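Local coordinates for protein AlyGC mutant - R241A (Glaciecola chathamensis S18K6, PDB 5GKQ) that cleaves alginate as a lyase of polysaccharide lyase family 6, probably by beta-elimination, and holds bound mannuronate sugars and a calcium ion, at residues V148-R153 with E183-G188; E212-S217 with T238-N243. All coordinates share one frame; numbering follows the deposited sequence.

Contact 1. Residues V148-R153 with E183-G188; sequences VTMAVR and ETLRIG. With BEM (beta-D-mannopyranuronic acid), chain C.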
# COMPACT_ATOMS: atom_id res chain seq x y z
N VAL A 148 -12.49 15.93 13.41
CA VAL A 148 -12.82 17.35 13.41
C VAL A 148 -11.62 18.15 13.89
O VAL A 148 -10.90 17.73 14.80
CB VAL A 148 -14.05 17.59 14.30
CG1 VAL A 148 -13.76 17.19 15.72
CG2 VAL A 148 -14.47 19.01 14.25
N THR A 149 -11.38 19.29 13.24
CA THR A 149 -10.23 20.13 13.59
C THR A 149 -10.37 20.64 15.03
O THR A 149 -9.42 20.55 15.81
CB THR A 149 -10.09 21.31 12.62
OG1 THR A 149 -10.19 20.87 11.27
CG2 THR A 149 -8.74 21.97 12.81
N MET A 150 -11.54 21.14 15.39
CA MET A 150 -11.80 21.69 16.71
C MET A 150 -13.19 21.32 17.17
O MET A 150 -14.15 21.45 16.41
CB MET A 150 -11.64 23.21 16.70
CG MET A 150 -12.01 23.88 17.99
SD MET A 150 -11.69 25.63 17.94
CE MET A 150 -11.97 26.09 19.65
N ALA A 151 -13.32 20.88 18.42
CA ALA A 151 -14.62 20.55 18.98
C ALA A 151 -14.77 21.15 20.37
O ALA A 151 -13.79 21.48 21.05
CB ALA A 151 -14.83 19.05 19.08
N VAL A 152 -16.02 21.27 20.81
CA VAL A 152 -16.36 21.64 22.17
C VAL A 152 -17.08 20.46 22.80
O VAL A 152 -18.19 20.11 22.40
CB VAL A 152 -17.24 22.89 22.22
CG1 VAL A 152 -17.80 23.07 23.62
CG2 VAL A 152 -16.45 24.11 21.77
N ARG A 153 -16.46 19.84 23.79
CA ARG A 153 -17.04 18.65 24.38
C ARG A 153 -17.95 19.01 25.54
O ARG A 153 -17.75 20.02 26.22
CB ARG A 153 -15.94 17.68 24.81
CG ARG A 153 -15.39 16.91 23.62
CD ARG A 153 -14.89 15.56 24.03
NE ARG A 153 -14.72 14.66 22.90
CZ ARG A 153 -15.67 13.85 22.45
NH1 ARG A 153 -16.87 13.84 23.02
NH2 ARG A 153 -15.43 13.06 21.41
N GLU A 183 -14.84 17.55 9.48
CA GLU A 183 -15.43 18.82 9.89
C GLU A 183 -14.35 19.78 10.38
O GLU A 183 -13.27 19.37 10.82
CB GLU A 183 -16.47 18.60 10.99
CG GLU A 183 -17.52 17.56 10.67
CD GLU A 183 -17.20 16.22 11.28
OE1 GLU A 183 -16.01 15.84 11.36
OE2 GLU A 183 -18.14 15.53 11.69
N THR A 184 -14.65 21.06 10.30
CA THR A 184 -13.75 22.03 10.89
C THR A 184 -14.07 22.29 12.36
O THR A 184 -13.17 22.23 13.20
CB THR A 184 -13.79 23.33 10.10
OG1 THR A 184 -13.12 23.11 8.86
CG2 THR A 184 -13.08 24.43 10.88
N LEU A 185 -15.34 22.53 12.69
CA LEU A 185 -15.76 22.89 14.04
C LEU A 185 -17.01 22.11 14.44
O LEU A 185 -18.03 22.16 13.73
CB LEU A 185 -16.04 24.39 14.16
CG LEU A 185 -16.61 24.95 15.47
CD1 LEU A 185 -15.63 24.72 16.60
CD2 LEU A 185 -16.87 26.42 15.33
N ARG A 186 -16.96 21.44 15.58
CA ARG A 186 -18.08 20.68 16.12
C ARG A 186 -18.37 21.14 17.55
O ARG A 186 -17.46 21.17 18.38
CB ARG A 186 -17.78 19.18 16.11
CG ARG A 186 -18.98 18.28 16.32
CD ARG A 186 -18.52 16.85 16.51
NE ARG A 186 -17.94 16.63 17.83
CZ ARG A 186 -16.98 15.75 18.09
NH1 ARG A 186 -16.48 15.00 17.13
NH2 ARG A 186 -16.52 15.63 19.32
N ILE A 187 -19.62 21.46 17.84
CA ILE A 187 -20.02 21.99 19.14
C ILE A 187 -21.01 21.00 19.76
O ILE A 187 -22.22 21.17 19.67
CB ILE A 187 -20.62 23.38 19.03
CG1 ILE A 187 -19.71 24.28 18.22
CG2 ILE A 187 -20.83 23.99 20.42
CD1 ILE A 187 -20.39 25.53 17.80
N GLY A 188 -20.49 19.99 20.44
CA GLY A 188 -21.28 18.97 21.09
C GLY A 188 -21.24 17.66 20.32
O GLY A 188 -20.53 17.51 19.33
C1 BEM C . -16.59 9.62 21.13
C2 BEM C . -18.09 9.48 20.94
O2 BEM C . -18.75 10.62 21.48
C3 BEM C . -18.41 9.30 19.47
O3 BEM C . -19.79 9.48 19.17
C4 BEM C . -17.71 10.31 18.60
O4 BEM C . -17.85 9.78 17.29
C5 BEM C . -16.24 10.34 18.95
O5 BEM C . -16.11 10.69 20.32
C6 BEM C . -15.58 11.23 17.94
O6B BEM C . -14.96 12.27 18.26
O6A BEM C . -15.83 10.95 16.75
O1 BEM C . -16.33 9.84 22.52
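The carbonyl oxygen of Arg-186 takes a hydrogen bond from the strand beside it, Val-152 N donating to Arg-186 O at 2.8 Å, and Ala-151 CA adds a CA-H...O contact to the same oxygen. Such bonds join strands 150-152 and 185-188, successive rungs of the parallel beta-helix expected of the pectate lyase-like clan. Arg-186 N returns a bond to Met-150 O, and Met-150 N reaches Thr-184 O at 2.9 Å. On the face carrying Met-150 and Val-152, the side chains of Met-150 and Leu-185 lie side by side, CG of the first meeting CD1 of the second, while Val-152 CB meets Ile-187 CG2. The other face, with Ala-151 and Arg-186, turns to the sugar. Arg-186 starts out with CG anti to its N, then bends at CD (chi3 75°), which lays one face of its guanidinium over Ala-151 CB and Val-148 CG1 and brings NH1 to the mannuronate carboxylate oxygen O6B at 3.3 Å, a weak bond. Arg-153, extended from CG to NE, hands NH2 to the ring oxygen O5 of the same sugar at 2.7 Å. The two guanidinium planes stand 66° apart, both groups serving one acidic sugar in the glycan pocket. Replacing Arg-153 by an alanine would probably leave O5 without this donor and the sugar held on this side by the weak Arg-186 bond. Arg-186 NH2 sits 3.5 Å from Arg-153 NH2, above the Arg-153 plane and displaced toward its rim.

Contact 2. Residues E212-S217 with T238-N243; sequences EVEIIS and TLAHGN. With BEM (beta-D-mannopyranuronic acid), chain B.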
# COMPACT_ATOMS: atom_id res chain seq x y z
N GLU A 212 -15.36 18.00 4.24
CA GLU A 212 -16.54 17.15 4.10
C GLU A 212 -17.73 18.07 3.99
O GLU A 212 -17.57 19.29 3.84
CB GLU A 212 -16.68 16.17 5.27
CG GLU A 212 -17.02 16.83 6.57
CD GLU A 212 -17.96 16.01 7.42
OE1 GLU A 212 -17.52 15.00 8.00
OE2 GLU A 212 -19.14 16.37 7.52
N VAL A 213 -18.93 17.52 4.09
CA VAL A 213 -20.11 18.33 3.81
C VAL A 213 -20.39 19.30 4.95
O VAL A 213 -20.97 20.37 4.72
CB VAL A 213 -21.32 17.45 3.50
CG1 VAL A 213 -21.77 16.71 4.73
CG2 VAL A 213 -22.44 18.29 2.97
N GLU A 214 -20.03 18.97 6.17
CA GLU A 214 -20.27 19.85 7.31
C GLU A 214 -18.99 20.62 7.63
O GLU A 214 -18.01 20.04 8.10
CB GLU A 214 -20.72 19.05 8.53
CG GLU A 214 -22.10 18.48 8.43
CD GLU A 214 -22.49 17.76 9.69
OE1 GLU A 214 -21.61 17.17 10.34
OE2 GLU A 214 -23.69 17.79 10.05
N ILE A 215 -18.99 21.93 7.37
CA ILE A 215 -17.91 22.76 7.89
C ILE A 215 -18.04 22.88 9.40
O ILE A 215 -17.14 22.49 10.16
CB ILE A 215 -17.90 24.15 7.21
CG1 ILE A 215 -17.99 24.03 5.69
CG2 ILE A 215 -16.65 24.88 7.55
CD1 ILE A 215 -18.32 25.34 5.02
N ILE A 216 -19.16 23.42 9.86
CA ILE A 216 -19.53 23.47 11.26
C ILE A 216 -20.63 22.45 11.50
O ILE A 216 -21.59 22.38 10.73
CB ILE A 216 -19.99 24.88 11.67
CG1 ILE A 216 -18.87 25.89 11.45
CG2 ILE A 216 -20.46 24.91 13.10
CD1 ILE A 216 -19.26 27.29 11.78
N SER A 217 -20.48 21.66 12.55
CA SER A 217 -21.52 20.74 13.00
C SER A 217 -21.95 21.18 14.40
O SER A 217 -21.20 20.98 15.36
CB SER A 217 -21.03 19.30 12.99
OG SER A 217 -22.10 18.38 13.15
N THR A 238 -24.29 23.34 9.48
CA THR A 238 -25.40 22.44 9.76
C THR A 238 -25.75 22.47 11.25
O THR A 238 -24.91 22.19 12.09
CB THR A 238 -25.09 21.00 9.36
OG1 THR A 238 -24.87 20.90 7.95
CG2 THR A 238 -26.24 20.10 9.72
N LEU A 239 -27.01 22.79 11.54
CA LEU A 239 -27.61 22.63 12.87
C LEU A 239 -28.10 21.19 13.01
O LEU A 239 -29.29 20.90 13.02
CB LEU A 239 -28.75 23.61 13.06
CG LEU A 239 -28.57 25.05 13.53
CD1 LEU A 239 -27.13 25.53 13.47
CD2 LEU A 239 -29.49 26.00 12.78
N ALA A 240 -27.14 20.27 13.12
CA ALA A 240 -27.40 18.84 13.16
C ALA A 240 -28.35 18.44 14.28
O ALA A 240 -29.49 18.04 14.02
CB ALA A 240 -26.08 18.08 13.32
N HIS A 241 -27.89 18.52 15.51
CA HIS A 241 -28.68 18.22 16.69
C HIS A 241 -28.70 19.44 17.60
O HIS A 241 -27.82 20.29 17.54
CB HIS A 241 -28.12 17.01 17.43
CG HIS A 241 -27.87 15.83 16.55
ND1 HIS A 241 -28.88 15.19 15.87
CD2 HIS A 241 -26.73 15.17 16.25
CE1 HIS A 241 -28.37 14.18 15.18
NE2 HIS A 241 -27.07 14.15 15.39
N GLY A 242 -29.73 19.53 18.43
CA GLY A 242 -29.78 20.58 19.42
C GLY A 242 -30.54 21.81 18.98
O GLY A 242 -30.46 22.20 17.81
N ASN A 243 -31.25 22.43 19.91
CA ASN A 243 -32.26 23.45 19.64
C ASN A 243 -31.83 24.81 20.18
O ASN A 243 -30.85 24.94 20.90
CB ASN A 243 -33.60 23.04 20.26
CG ASN A 243 -33.89 21.56 20.13
OD1 ASN A 243 -33.80 20.98 19.04
ND2 ASN A 243 -34.24 20.93 21.24
C1 BEM B . -22.74 11.23 13.61
C2 BEM B . -23.93 11.64 14.41
O2 BEM B . -23.49 12.85 15.00
C3 BEM B . -25.25 11.91 13.69
O3 BEM B . -25.87 13.06 14.29
C4 BEM B . -25.16 12.13 12.18
O4 BEM B . -25.94 11.12 11.55
C5 BEM B . -23.76 12.11 11.60
O5 BEM B . -22.97 11.11 12.22
C6 BEM B . -23.10 13.45 11.70
O6B BEM B . -21.89 13.47 11.47
O6A BEM B . -23.81 14.47 11.56
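This is a small, buried contact between neighbouring rungs of the parallel beta-helix, at the place where residues 212-217 turn a corner before running beside strand 236-241. One backbone bond joins the two segments: Thr-238 N points at Ile-216 O, 3.1 Å away and almost straight (169° at the hydrogen), and pairs Ser-217 with Thr-238 in parallel register. Next to it the side chains of Glu-214 and Thr-238 cross at about a right angle. Thr-238 keeps OG1 beside its own N (chi1 -63°), where it bonds to Thr-236 OG1, and turns its methyl CG2 to Glu-214 OE2 at 3.5 Å. The Glu-214 carboxylate also takes a bond from its own segment, Ser-217 OG donating to OE1 at 3.1 Å from above the carboxylate plane, and has a long, weak ion pair with Arg-264. Behind it, Glu-212 OE2 uses its anti lone pair to take the backbone N of Glu-214, a second-shell bond to a residue of the glycan pocket. Ala-240, probably the engineered arginine-to-alanine site of this variant, offers only a methyl here. His-241 also borders the sugar, but its modelled approach to O3 is too close to be trusted. Ala-240 CB lies 4.0 Å from Ser-217 OG and 4.1 Å from Glu-214 OE2.

In the fold
Contacts 1 and 2 follow one another along the chain and lie on adjoining rungs of one beta-helix face, their centres about 10 Å apart. Strands 185-188 and 214-219 join them directly: Leu-185 O and Ser-217 N lie 2.8 Å apart, Thr-184 N and Ile-215 O 2.9 Å, both probable hydrogen bonds. Both contribute to the glycan pocket, where contact 1 supplies Arg-153 and Arg-186 to one mannuronate and contact 2 borders another with Glu-214 and His-241. Calcium lies at the junction, about 3 Å from the side chains of both Glu-183 and Glu-214. Lys-219, further along the shared strand, also hydrogen-bonds bound mannuronate.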